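Local coordinates for globin domain-containing protein (Pseudomonas aeruginosa, PDB 1TU9) that binds a b-type heme in a globin fold and probably binds oxygen, although its physiological role is not established, at residues Phe23-Leu31 with Met46-Ile57. Residues are numbered along the deposited sequence; the frame is centred on the assembly and turned at random.
Sequences FDDFYRHFL and MTAQKHLLRAGI. With PPI (propanoic acid), chain C; HEM (protoporphyrin IX containing Fe), chain B; EDO (1,2-ethanediol), chain E.
Y27 packs as a knob into the hole formed by M46, Q49, K50 and L53. Its CG lies anti to the carbonyl carbon (chi1 -82°), and the ring reaches across to the distal side of the heme. M46 CE covers one face of this ring, 3.5 Å from Y27 CD2; bends at chi2 and chi3 bring the methyl there. F26 CD2 lies over the ring centre. The K50 chain runs alongside the Y27 ring, heading the other way, with K50 CG 3.7 Å from Y27 CD1. It then extends to a salt bridge, K50 NZ to D24 OD1, 2.7 Å. NZ comes from the anti side, tilted well out of the carboxylate plane. An ethanediol, probably a crystallisation additive, links K50 NZ to D24 O. L53 CD2 touches F26 CD2 (3.3 Å) and Y27 CE1. F23 CZ meets R54 CB at 3.5 Å.

At the pocket, propanoic acid binds the heme iron through O1. Its O2 lies in the plane of the Y27 ring. Y27 OH is modelled 2.3 Å from O2, a doubtful, implausibly short distance. Q49 NE2 gives O2 a nearly straight bond of 2.6 Å (170°). C3 lies against F26, F30 and L53, beside the Y27 ring, and W94 meets both phenylalanines edge-to-face. H79 is the axial protein ligand of the iron. The helices cross at 102°, the near-perpendicular B/E pairing of a globin, with Y27 and Q49 as polar groups of the distal heme pocket.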
ATOM      1  N   PHE A  23     -11.133   0.011  -2.301  1.00  6.91           N
ATOM      2  CA  PHE A  23     -10.094   0.644  -3.103  1.00  7.66           C
ATOM      3  C   PHE A  23     -10.483   2.050  -3.530  1.00  7.74           C
ATOM      4  O   PHE A  23      -9.623   2.918  -3.635  1.00  8.36           O
ATOM      5  CB  PHE A  23      -9.723  -0.236  -4.299  1.00  8.92           C
ATOM      6  CG  PHE A  23      -9.052  -1.501  -3.889  1.00  9.87           C
ATOM      7  CD1 PHE A  23      -7.723  -1.489  -3.507  1.00 11.20           C
ATOM      8  CD2 PHE A  23      -9.749  -2.695  -3.823  1.00 10.54           C
ATOM      9  CE1 PHE A  23      -7.089  -2.664  -3.084  1.00 11.24           C
ATOM     10  CE2 PHE A  23      -9.121  -3.869  -3.402  1.00 11.14           C
ATOM     11  CZ  PHE A  23      -7.790  -3.830  -3.034  1.00 10.58           C
ATOM     12  N   ASP A  24     -11.773   2.298  -3.743  1.00  7.72           N
ATOM     13  CA  ASP A  24     -12.252   3.662  -3.996  1.00  7.93           C
ATOM     14  C   ASP A  24     -11.895   4.556  -2.817  1.00  7.82           C
ATOM     15  O   ASP A  24     -11.396   5.673  -2.976  1.00  7.94           O
ATOM     16  CB  ASP A  24     -13.780   3.709  -4.148  1.00  8.28           C
ATOM     17  CG  ASP A  24     -14.283   3.058  -5.403  1.00  9.82           C
ATOM     18  OD1 ASP A  24     -13.509   2.866  -6.370  1.00 10.35           O
ATOM     19  OD2 ASP A  24     -15.494   2.751  -5.478  1.00 11.91           O
ATOM     20  N   ASP A  25     -12.190   4.076  -1.618  1.00  7.79           N
ATOM     21  CA  ASP A  25     -11.938   4.854  -0.419  1.00  7.72           C
ATOM     22  C   ASP A  25     -10.438   5.054  -0.186  1.00  7.39           C
ATOM     23  O   ASP A  25     -10.019   6.149   0.170  1.00  7.68           O
ATOM     24  CB  ASP A  25     -12.594   4.219   0.810  1.00  8.08           C
ATOM     25  CG  ASP A  25     -14.080   4.376   0.823  1.00  9.28           C
ATOM     26  OD1 ASP A  25     -14.610   5.217   0.068  1.00  9.90           O
ATOM     27  OD2 ASP A  25     -14.777   3.718   1.609  1.00  9.41           O
ATOM     28  N   PHE A  26      -9.637   4.019  -0.406  1.00  7.50           N
ATOM     29  CA  PHE A  26      -8.194   4.167  -0.296  1.00  7.43           C
ATOM     30  C   PHE A  26      -7.719   5.353  -1.143  1.00  7.10           C
ATOM     31  O   PHE A  26      -7.033   6.245  -0.642  1.00  6.87           O
ATOM     32  CB  PHE A  26      -7.435   2.919  -0.746  1.00  7.88           C
ATOM     33  CG  PHE A  26      -5.971   3.185  -0.841  1.00  7.60           C
ATOM     34  CD1 PHE A  26      -5.205   3.287   0.305  1.00  8.63           C
ATOM     35  CD2 PHE A  26      -5.391   3.508  -2.053  1.00  7.49           C
ATOM     36  CE1 PHE A  26      -3.861   3.634   0.230  1.00  8.32           C
ATOM     37  CE2 PHE A  26      -4.063   3.851  -2.135  1.00  8.62           C
ATOM     38  CZ  PHE A  26      -3.294   3.915  -0.988  1.00  8.83           C
ATOM     39  N   TYR A  27      -8.055   5.362  -2.432  1.00  7.06           N
ATOM     40  CA  TYR A  27      -7.555   6.432  -3.299  1.00  7.48           C
ATOM     41  C   TYR A  27      -8.150   7.780  -2.954  1.00  7.14           C
ATOM     42  O   TYR A  27      -7.458   8.782  -3.045  1.00  6.94           O
ATOM     43  CB  TYR A  27      -7.691   6.107  -4.807  1.00  7.94           C
ATOM     44  CG  TYR A  27      -6.551   5.229  -5.261  1.00  8.07           C
ATOM     45  CD1 TYR A  27      -6.743   3.871  -5.489  1.00  8.84           C
ATOM     46  CD2 TYR A  27      -5.262   5.734  -5.386  1.00  9.03           C
ATOM     47  CE1 TYR A  27      -5.694   3.052  -5.850  1.00  9.70           C
ATOM     48  CE2 TYR A  27      -4.205   4.912  -5.749  1.00  9.83           C
ATOM     49  CZ  TYR A  27      -4.433   3.569  -5.979  1.00  9.40           C
ATOM     50  OH  TYR A  27      -3.402   2.728  -6.316  1.00 11.35           O
ATOM     51  N   ARG A  28      -9.404   7.822  -2.511  1.00  7.36           N
ATOM     52  CA  ARG A  28      -9.969   9.087  -2.084  1.00  7.93           C
ATOM     53  C   ARG A  28      -9.131   9.657  -0.931  1.00  7.57           C
ATOM     54  O   ARG A  28      -8.778  10.829  -0.918  1.00  7.70           O
ATOM     55  CB  ARG A  28     -11.437   8.938  -1.680  1.00  8.82           C
ATOM     56  CG  ARG A  28     -12.060  10.214  -1.168  1.00  9.62           C
ATOM     57  CD  ARG A  28     -13.562  10.140  -1.028  1.00 10.55           C
ATOM     58  NE  ARG A  28     -14.023   8.961  -0.295  1.00 10.75           N
ATOM     59  CZ  ARG A  28     -14.124   8.875   1.025  1.00 10.73           C
ATOM     60  NH1 ARG A  28     -13.742   9.873   1.803  1.00 10.98           N
ATOM     61  NH2 ARG A  28     -14.609   7.779   1.576  1.00 11.27           N
ATOM     62  N   HIS A  29      -8.812   8.813   0.046  1.00  7.33           N
ATOM     63  CA  HIS A  29      -8.036   9.286   1.187  1.00  7.35           C
ATOM     64  C   HIS A  29      -6.604   9.669   0.778  1.00  6.87           C
ATOM     65  O   HIS A  29      -6.059  10.666   1.234  1.00  7.68           O
ATOM     66  CB  HIS A  29      -7.939   8.223   2.270  1.00  7.57           C
ATOM     67  CG  HIS A  29      -9.256   7.755   2.791  1.00  8.27           C
ATOM     68  ND1 HIS A  29     -10.306   8.601   3.065  1.00  9.64           N
ATOM     69  CD2 HIS A  29      -9.669   6.520   3.148  1.00  9.22           C
ATOM     70  CE1 HIS A  29     -11.318   7.898   3.552  1.00  8.91           C
ATOM     71  NE2 HIS A  29     -10.960   6.631   3.601  1.00  9.47           N
ATOM     72  N   PHE A  30      -6.000   8.843  -0.063  1.00  6.95           N
ATOM     73  CA  PHE A  30      -4.618   9.041  -0.483  1.00  7.12           C
ATOM     74  C   PHE A  30      -4.484  10.340  -1.295  1.00  7.03           C
ATOM     75  O   PHE A  30      -3.622  11.175  -1.014  1.00  7.64           O
ATOM     76  CB  PHE A  30      -4.183   7.813  -1.284  1.00  7.27           C
ATOM     77  CG  PHE A  30      -2.705   7.762  -1.638  1.00  7.07           C
ATOM     78  CD1 PHE A  30      -1.716   8.236  -0.790  1.00  8.26           C
ATOM     79  CD2 PHE A  30      -2.318   7.151  -2.809  1.00  8.28           C
ATOM     80  CE1 PHE A  30      -0.357   8.135  -1.144  1.00  8.81           C
ATOM     81  CE2 PHE A  30      -0.974   7.038  -3.151  1.00  8.66           C
ATOM     82  CZ  PHE A  30      -0.006   7.524  -2.305  1.00  9.21           C
ATOM     83  N   LEU A  31      -5.354  10.524  -2.275  1.00  7.39           N
ATOM     84  CA  LEU A  31      -5.342  11.749  -3.076  1.00  8.30           C
ATOM     85  C   LEU A  31      -5.590  12.984  -2.213  1.00  8.18           C
ATOM     86  O   LEU A  31      -4.970  14.026  -2.421  1.00  7.97           O
ATOM     87  CB  LEU A  31      -6.395  11.686  -4.179  1.00  9.26           C
ATOM     88  CG  LEU A  31      -6.156  10.660  -5.269  1.00 11.93           C
ATOM     89  CD1 LEU A  31      -7.421  10.422  -6.096  1.00 14.04           C
ATOM     90  CD2 LEU A  31      -5.048  11.141  -6.118  1.00 12.95           C
ATOM     91  N   MET A  46      -7.642   5.496 -12.924  1.00  7.79           N
ATOM     92  CA  MET A  46      -7.777   5.081 -11.531  1.00  8.79           C
ATOM     93  C   MET A  46      -8.492   3.752 -11.381  1.00  9.10           C
ATOM     94  O   MET A  46      -8.278   3.069 -10.387  1.00  9.19           O
ATOM     95  CB  MET A  46      -8.473   6.161 -10.713  1.00  9.58           C
ATOM     96  CG  MET A  46      -7.764   7.496 -10.722  1.00 10.25           C
ATOM     97  SD  MET A  46      -6.014   7.448 -10.187  1.00 10.41           S
ATOM     98  CE  MET A  46      -6.174   6.977  -8.492  1.00 11.77           C
ATOM     99  N   THR A  47      -9.330   3.381 -12.345  1.00  9.69           N
ATOM    100  CA  THR A  47      -9.973   2.075 -12.311  1.00 10.06           C
ATOM    101  C   THR A  47      -8.934   0.976 -12.474  1.00  9.80           C
ATOM    102  O   THR A  47      -8.872   0.031 -11.675  1.00  9.97           O
ATOM    103  CB  THR A  47     -11.063   2.013 -13.404  1.00 11.46           C
ATOM    104  OG1 THR A  47     -12.069   2.986 -13.099  1.00 13.54           O
ATOM    105  CG2 THR A  47     -11.792   0.672 -13.418  1.00 12.28           C
ATOM    106  N   ALA A  48      -8.061   1.138 -13.459  1.00  8.55           N
ATOM    107  CA  ALA A  48      -6.968   0.205 -13.660  1.00  8.61           C
ATOM    108  C   ALA A  48      -6.017   0.219 -12.470  1.00  8.06           C
ATOM    109  O   ALA A  48      -5.525  -0.819 -12.054  1.00  7.85           O
ATOM    110  CB  ALA A  48      -6.231   0.535 -14.943  1.00  9.05           C
ATOM    111  N   GLN A  49      -5.763   1.398 -11.918  1.00  7.38           N
ATOM    112  CA  GLN A  49      -4.814   1.519 -10.820  1.00  7.34           C
ATOM    113  C   GLN A  49      -5.272   0.747  -9.587  1.00  7.03           C
ATOM    114  O   GLN A  49      -4.448   0.187  -8.875  1.00  7.00           O
ATOM    115  CB  GLN A  49      -4.597   2.981 -10.454  1.00  7.19           C
ATOM    116  CG  GLN A  49      -3.387   3.204  -9.569  1.00  7.99           C
ATOM    117  CD  GLN A  49      -2.074   2.955 -10.293  1.00 10.15           C
ATOM    118  OE1 GLN A  49      -2.045   2.824 -11.521  1.00 11.26           O
ATOM    119  NE2 GLN A  49      -0.985   2.899  -9.533  1.00 13.88           N
ATOM    120  N   LYS A  50      -6.575   0.710  -9.326  1.00  6.91           N
ATOM    121  CA  LYS A  50      -7.097  -0.050  -8.191  1.00  7.59           C
ATOM    122  C   LYS A  50      -6.788  -1.544  -8.323  1.00  7.27           C
ATOM    123  O   LYS A  50      -6.473  -2.209  -7.335  1.00  7.26           O
ATOM    124  CB  LYS A  50      -8.587   0.236  -8.028  1.00  8.25           C
ATOM    125  CG  LYS A  50      -8.822   1.680  -7.539  1.00  9.26           C
ATOM    126  CD  LYS A  50     -10.218   2.209  -7.730  1.00 10.52           C
ATOM    127  CE  LYS A  50     -10.283   3.698  -7.414  1.00 11.83           C
ATOM    128  NZ  LYS A  50     -11.603   4.338  -7.686  1.00 12.28           N
ATOM    129  N   HIS A  51      -6.843  -2.073  -9.536  1.00  7.13           N
ATOM    130  CA  HIS A  51      -6.460  -3.455  -9.758  1.00  8.09           C
ATOM    131  C   HIS A  51      -4.972  -3.664  -9.512  1.00  7.60           C
ATOM    132  O   HIS A  51      -4.561  -4.636  -8.877  1.00  7.95           O
ATOM    133  CB  HIS A  51      -6.859  -3.894 -11.161  1.00  9.12           C
ATOM    134  CG  HIS A  51      -8.340  -3.964 -11.360  1.00 12.00           C
ATOM    135  ND1 HIS A  51      -9.098  -5.022 -10.916  1.00 14.39           N
ATOM    136  CD2 HIS A  51      -9.204  -3.092 -11.927  1.00 14.97           C
ATOM    137  CE1 HIS A  51     -10.366  -4.810 -11.221  1.00 15.03           C
ATOM    138  NE2 HIS A  51     -10.459  -3.646 -11.837  1.00 16.36           N
ATOM    139  N   LEU A  52      -4.159  -2.721  -9.970  1.00  7.37           N
ATOM    140  CA  LEU A  52      -2.733  -2.805  -9.738  1.00  7.90           C
ATOM    141  C   LEU A  52      -2.414  -2.750  -8.256  1.00  7.27           C
ATOM    142  O   LEU A  52      -1.572  -3.507  -7.775  1.00  7.70           O
ATOM    143  CB  LEU A  52      -1.999  -1.695 -10.486  1.00  8.37           C
ATOM    144  CG  LEU A  52      -2.029  -1.822 -12.013  1.00 10.55           C
ATOM    145  CD1 LEU A  52      -1.406  -0.582 -12.674  1.00 11.04           C
ATOM    146  CD2 LEU A  52      -1.313  -3.075 -12.467  1.00 13.26           C
ATOM    147  N   LEU A  53      -3.075  -1.874  -7.520  1.00  7.32           N
ATOM    148  CA  LEU A  53      -2.821  -1.777  -6.088  1.00  8.06           C
ATOM    149  C   LEU A  53      -3.222  -3.039  -5.346  1.00  7.22           C
ATOM    150  O   LEU A  53      -2.534  -3.460  -4.426  1.00  7.32           O
ATOM    151  CB  LEU A  53      -3.564  -0.586  -5.499  1.00  8.88           C
ATOM    152  CG  LEU A  53      -3.312  -0.358  -4.004  1.00 11.20           C
ATOM    153  CD1 LEU A  53      -1.857  -0.015  -3.759  1.00 13.95           C
ATOM    154  CD2 LEU A  53      -4.223   0.734  -3.487  1.00 11.48           C
ATOM    155  N   ARG A  54      -4.329  -3.647  -5.741  1.00  6.58           N
ATOM    156  CA  ARG A  54      -4.771  -4.879  -5.101  1.00  6.87           C
ATOM    157  C   ARG A  54      -3.667  -5.924  -5.198  1.00  7.05           C
ATOM    158  O   ARG A  54      -3.354  -6.604  -4.219  1.00  7.00           O
ATOM    159  CB  ARG A  54      -6.071  -5.363  -5.733  1.00  7.32           C
ATOM    160  CG  ARG A  54      -6.605  -6.650  -5.146  1.00  7.22           C
ATOM    161  CD  ARG A  54      -8.001  -6.923  -5.632  1.00  8.21           C
ATOM    162  NE  ARG A  54      -8.433  -8.257  -5.240  1.00  9.18           N
ATOM    163  CZ  ARG A  54      -9.685  -8.699  -5.333  1.00  9.76           C
ATOM    164  NH1 ARG A  54     -10.660  -7.904  -5.748  1.00 11.45           N
ATOM    165  NH2 ARG A  54      -9.967  -9.944  -4.967  1.00 11.02           N
ATOM    166  N   ALA A  55      -3.074  -6.051  -6.375  1.00  6.88           N
ATOM    167  CA  ALA A  55      -1.993  -6.994  -6.608  1.00  7.08           C
ATOM    168  C   ALA A  55      -0.713  -6.548  -5.902  1.00  6.82           C
ATOM    169  O   ALA A  55       0.040  -7.390  -5.421  1.00  7.48           O
ATOM    170  CB  ALA A  55      -1.757  -7.156  -8.106  1.00  7.70           C
ATOM    171  N   GLY A  56      -0.460  -5.241  -5.836  1.00  7.01           N
ATOM    172  CA  GLY A  56       0.727  -4.715  -5.180  1.00  6.95           C
ATOM    173  C   GLY A  56       0.741  -4.981  -3.686  1.00  6.73           C
ATOM    174  O   GLY A  56       1.765  -5.362  -3.116  1.00  7.46           O
ATOM    175  N   ILE A  57      -0.396  -4.786  -3.038  1.00  6.59           N
ATOM    176  CA  ILE A  57      -0.528  -5.116  -1.625  1.00  7.19           C
ATOM    177  C   ILE A  57      -0.289  -6.619  -1.439  1.00  6.55           C
ATOM    178  O   ILE A  57       0.404  -7.030  -0.507  1.00  6.84           O
ATOM    179  CB  ILE A  57      -1.891  -4.665  -1.075  1.00  7.38           C
ATOM    180  CG1 ILE A  57      -1.936  -3.132  -1.031  1.00  8.87           C
ATOM    181  CG2 ILE A  57      -2.092  -5.221   0.325  1.00  8.41           C
ATOM    182  CD1 ILE A  57      -3.307  -2.545  -0.714  1.00 10.55           C
TER
HETATM  183  C1  PPI C 302      -0.073   3.390  -6.452  1.00 11.19           C
HETATM  184  C2  PPI C 302       0.090   3.526  -4.984  1.00 10.21           C
HETATM  185  C3  PPI C 302      -1.256   3.731  -4.429  1.00 11.54           C
HETATM  186  O1  PPI C 302       0.854   3.249  -7.185  1.00 13.89           O
HETATM  187  O2  PPI C 302      -1.302   3.457  -6.990  1.00 13.00           O
HETATM  188  CHA HEM B 301       2.337   2.720 -10.195  1.00 12.52           C
HETATM  189  CHB HEM B 301       2.222  -0.171  -6.190  1.00 14.50           C
HETATM  190  CHC HEM B 301       3.396   3.585  -3.537  1.00 10.61           C
HETATM  191  CHD HEM B 301       2.619   6.575  -7.241  1.00  8.76           C
HETATM  192  C1A HEM B 301       2.293   1.615  -9.338  1.00 14.22           C
HETATM  193  C2A HEM B 301       2.150   0.221  -9.739  1.00 17.42           C
HETATM  194  C3A HEM B 301       2.106  -0.562  -8.661  1.00 16.33           C
HETATM  195  C4A HEM B 301       2.221   0.275  -7.491  1.00 13.87           C
HETATM  196  CMA HEM B 301       1.965  -2.102  -8.660  1.00 16.01           C
HETATM  197  CAA HEM B 301       2.078  -0.261 -11.192  1.00 20.81           C
HETATM  198  CBA HEM B 301       3.385  -0.986 -11.541  1.00 23.66           C
HETATM  199  CGA HEM B 301       4.627  -0.251 -11.077  1.00 23.55           C
HETATM  200  O1A HEM B 301       4.921   0.840 -11.618  1.00 26.53           O
HETATM  201  O2A HEM B 301       5.350  -0.750 -10.170  1.00 25.21           O
HETATM  202  C1B HEM B 301       2.558   0.568  -5.096  1.00 13.41           C
HETATM  203  C2B HEM B 301       2.714   0.133  -3.715  1.00 13.62           C
HETATM  204  C3B HEM B 301       3.052   1.184  -2.974  1.00 12.54           C
HETATM  205  C4B HEM B 301       3.099   2.318  -3.899  1.00 11.34           C
HETATM  206  CMB HEM B 301       2.494  -1.313  -3.209  1.00 13.95           C
HETATM  207  CAB HEM B 301       3.302   1.232  -1.442  1.00 11.81           C
HETATM  208  CBB HEM B 301       3.975   0.279  -0.791  1.00 13.99           C
HETATM  209  C1C HEM B 301       3.204   4.706  -4.307  1.00  8.69           C
HETATM  210  C2C HEM B 301       3.213   6.028  -3.769  1.00  9.06           C
HETATM  211  C3C HEM B 301       2.970   6.869  -4.768  1.00  7.95           C
HETATM  212  C4C HEM B 301       2.824   6.093  -5.975  1.00  8.57           C
HETATM  213  CMC HEM B 301       3.459   6.345  -2.293  1.00  9.94           C
HETATM  214  CAC HEM B 301       2.909   8.393  -4.617  1.00  9.59           C
HETATM  215  CBC HEM B 301       2.118   9.149  -5.362  1.00 10.49           C
HETATM  216  C1D HEM B 301       2.501   5.842  -8.383  1.00  8.94           C
HETATM  217  C2D HEM B 301       2.302   6.422  -9.673  1.00  9.45           C
HETATM  218  C3D HEM B 301       2.202   5.254 -10.622  1.00 10.69           C
HETATM  219  C4D HEM B 301       2.342   4.059  -9.808  1.00 11.61           C
HETATM  220  CMD HEM B 301       2.204   7.913 -10.008  1.00  9.52           C
HETATM  221  CAD HEM B 301       1.945   5.405 -12.126  1.00 10.84           C
HETATM  222  CBD HEM B 301       0.460   5.749 -12.341  1.00 11.02           C
HETATM  223  CGD HEM B 301       0.163   6.018 -13.805  1.00 10.51           C
HETATM  224  O1D HEM B 301       0.628   7.064 -14.326  1.00 10.52           O
HETATM  225  O2D HEM B 301      -0.525   5.191 -14.465  1.00 10.01           O
HETATM  226  NA  HEM B 301       2.328   1.583  -7.960  1.00 14.03           N
HETATM  227  NB  HEM B 301       2.814   1.915  -5.181  1.00 11.36           N
HETATM  228  NC  HEM B 301       2.961   4.756  -5.661  1.00  9.27           N
HETATM  229  ND  HEM B 301       2.524   4.467  -8.494  1.00  9.74           N
HETATM  230 FE   HEM B 301       2.701   3.159  -6.945  1.00 11.32          FE
HETATM  231  C1  EDO E 304     -10.793   7.857  -6.055  1.00 19.92           C
HETATM  232  O1  EDO E 304     -11.221   6.577  -5.637  1.00 17.87           O
HETATM  233  C2  EDO E 304     -10.004   7.724  -7.336  1.00 21.17           C
HETATM  234  O2  EDO E 304     -10.825   7.174  -8.344  1.00 22.40           O